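Local coordinates for phosphate-binding protein (Xanthomonas axonopodis pv. citri, PDB 5UB7) that probably serves as a periplasmic substrate-binding protein of a phosphonate-type ABC transporter and here holds the triphosphate of ATP, at the adenosine-5'-triphosphate site. Residues are numbered along the deposited sequence; one frame, centred on the assembly and turned at random.

The adenosine-5'-triphosphate site. Residues 9, 66, 87, 93, 119, 123-125, 164, 211, 249. With ATP (adenosine-5'-triphosphate), chain B.
The guanidinium of Arg211 carries CD of Arg87 over the centre of one face, while CG2 of Thr66 and the alpha-phosphorus of ATP lie at its edge. Its NH1 in turn sits 3.5 Å above the ring plane of Phe93, toward the rim. The guanidinium of Arg87 has CB of Phe249 against one face and the bridging O3A at its edge. Arg87, extended from CG to NE, and Arg211, bent at chi2 (83°), converge on O1A of the alpha-phosphate. NH2 of Arg211 hydrogen-bonds O1A at 3.0 Å. The oxygen lies 30° out of that guanidinium plane, and NH1 of Arg87 completes the paired salt bridges. On the beta-phosphate, Arg9, bent at chi3, makes a salt bridge from NH2 to O1B, 3.0 Å. The extended Lys164 makes another from NZ to O2B, 2.7 Å. The gamma-phosphate caps the N-terminus of helix 124-136, whose dipole may add to the pull. There O1G takes Thr124 N and Thr66 OG1, the latter at 2.7 Å and tied to Thr124 OG1. Both N and OG of Ser125 grip O2G, each at 2.8 Å. Ser123 OG, anti to its backbone N (chi1 179°), bonds O3G at 2.7 Å. The pocket thus grips ATP at all three phosphates; the part modelled, ending at O5', does not show how the nucleoside is held. The protein probably presents its ligand to an ABC transporter.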
# COMPACT_ATOMS: atom_id res chain seq x y z
N ARG A 9 -7.19 6.51 5.65
CA ARG A 9 -6.12 5.58 5.30
C ARG A 9 -4.88 5.84 6.13
O ARG A 9 -4.76 6.89 6.76
CB ARG A 9 -5.76 5.67 3.82
CG ARG A 9 -5.18 7.01 3.37
CD ARG A 9 -4.55 6.87 2.00
NE ARG A 9 -3.17 6.47 2.09
CZ ARG A 9 -2.45 5.97 1.09
NH1 ARG A 9 -2.97 5.78 -0.13
NH2 ARG A 9 -1.17 5.64 1.32
N THR A 66 -3.66 -0.41 0.01
CA THR A 66 -2.99 -1.46 -0.71
C THR A 66 -3.09 -2.69 0.17
O THR A 66 -3.33 -2.59 1.39
CB THR A 66 -1.56 -1.12 -1.03
OG1 THR A 66 -0.91 -0.72 0.17
CG2 THR A 66 -1.53 0.03 -2.02
N ARG A 87 -7.12 0.19 -9.50
CA ARG A 87 -6.58 1.56 -9.61
C ARG A 87 -5.78 1.76 -10.90
O ARG A 87 -4.98 0.89 -11.27
CB ARG A 87 -5.69 1.86 -8.41
CG ARG A 87 -6.47 2.12 -7.13
CD ARG A 87 -5.52 2.32 -5.97
NE ARG A 87 -6.25 2.45 -4.72
CZ ARG A 87 -5.69 2.66 -3.53
NH1 ARG A 87 -4.37 2.77 -3.39
NH2 ARG A 87 -6.46 2.75 -2.46
N PHE A 93 -0.60 -5.41 -8.87
CA PHE A 93 0.68 -4.77 -9.06
C PHE A 93 1.76 -5.62 -8.44
O PHE A 93 1.49 -6.71 -7.84
CB PHE A 93 0.66 -3.28 -8.63
CG PHE A 93 0.72 -2.99 -7.14
CD1 PHE A 93 0.28 -3.89 -6.17
CD2 PHE A 93 1.18 -1.74 -6.72
CE1 PHE A 93 0.36 -3.56 -4.84
CE2 PHE A 93 1.24 -1.40 -5.38
CZ PHE A 93 0.83 -2.33 -4.44
N GLN A 119 10.66 2.13 1.91
CA GLN A 119 9.78 3.25 2.16
C GLN A 119 9.42 3.42 3.65
O GLN A 119 10.04 4.21 4.34
CB GLN A 119 8.56 3.18 1.25
CG GLN A 119 8.92 3.71 -0.14
CD GLN A 119 8.03 3.21 -1.27
OE1 GLN A 119 6.82 3.42 -1.28
NE2 GLN A 119 8.64 2.55 -2.25
N SER A 123 4.08 0.26 3.80
CA SER A 123 4.06 0.22 2.32
C SER A 123 4.05 -1.22 1.83
O SER A 123 4.92 -2.05 2.19
CB SER A 123 5.27 0.94 1.75
OG SER A 123 5.30 0.90 0.34
N THR A 124 3.04 -1.53 1.02
CA THR A 124 2.91 -2.83 0.40
C THR A 124 4.05 -3.04 -0.63
O THR A 124 4.81 -4.00 -0.53
CB THR A 124 1.52 -2.99 -0.25
OG1 THR A 124 0.48 -3.00 0.75
CG2 THR A 124 1.44 -4.23 -1.06
N SER A 125 4.18 -2.14 -1.58
CA SER A 125 5.17 -2.29 -2.65
C SER A 125 6.59 -1.85 -2.30
O SER A 125 7.57 -2.26 -2.95
CB SER A 125 4.73 -1.55 -3.92
OG SER A 125 4.74 -0.14 -3.74
N LYS A 164 8.64 7.59 -1.81
CA LYS A 164 8.94 6.99 -3.09
C LYS A 164 10.04 7.73 -3.87
O LYS A 164 10.95 7.08 -4.43
CB LYS A 164 7.67 6.83 -3.90
CG LYS A 164 6.84 5.70 -3.32
CD LYS A 164 5.43 5.57 -3.84
CE LYS A 164 4.83 4.33 -3.17
NZ LYS A 164 3.53 3.91 -3.71
N ARG A 211 -4.07 -5.12 -6.13
CA ARG A 211 -3.62 -3.72 -6.11
C ARG A 211 -4.04 -2.97 -4.84
O ARG A 211 -3.29 -2.15 -4.35
CB ARG A 211 -4.15 -3.04 -7.39
CG ARG A 211 -3.90 -1.55 -7.58
CD ARG A 211 -2.54 -1.26 -8.14
NE ARG A 211 -2.21 0.16 -8.09
CZ ARG A 211 -1.90 0.84 -6.98
NH1 ARG A 211 -1.89 0.24 -5.77
NH2 ARG A 211 -1.64 2.14 -7.07
N PHE A 249 -7.36 8.15 -5.57
CA PHE A 249 -6.22 7.35 -6.01
C PHE A 249 -6.44 6.71 -7.39
O PHE A 249 -5.99 5.60 -7.65
CB PHE A 249 -5.89 6.27 -4.96
CG PHE A 249 -6.04 6.72 -3.53
CD1 PHE A 249 -5.08 7.53 -2.92
CD2 PHE A 249 -7.14 6.33 -2.77
CE1 PHE A 249 -5.23 7.95 -1.60
CE2 PHE A 249 -7.30 6.75 -1.45
CZ PHE A 249 -6.33 7.56 -0.86
PG ATP B . 2.09 1.18 -1.36
O1G ATP B . 1.25 0.84 -0.15
O2G ATP B . 2.42 -0.04 -2.19
O3G ATP B . 3.30 2.06 -1.04
PB ATP B . 0.41 3.46 -2.01
O1B ATP B . -0.25 3.53 -0.63
O2B ATP B . 1.28 4.62 -2.44
O3B ATP B . 1.18 2.08 -2.39
PA ATP B . -1.36 4.46 -4.05
O1A ATP B . -2.53 3.79 -4.72
O2A ATP B . -1.53 5.71 -3.19
O3A ATP B . -0.79 3.28 -3.09
O5' ATP B . -0.22 4.63 -5.21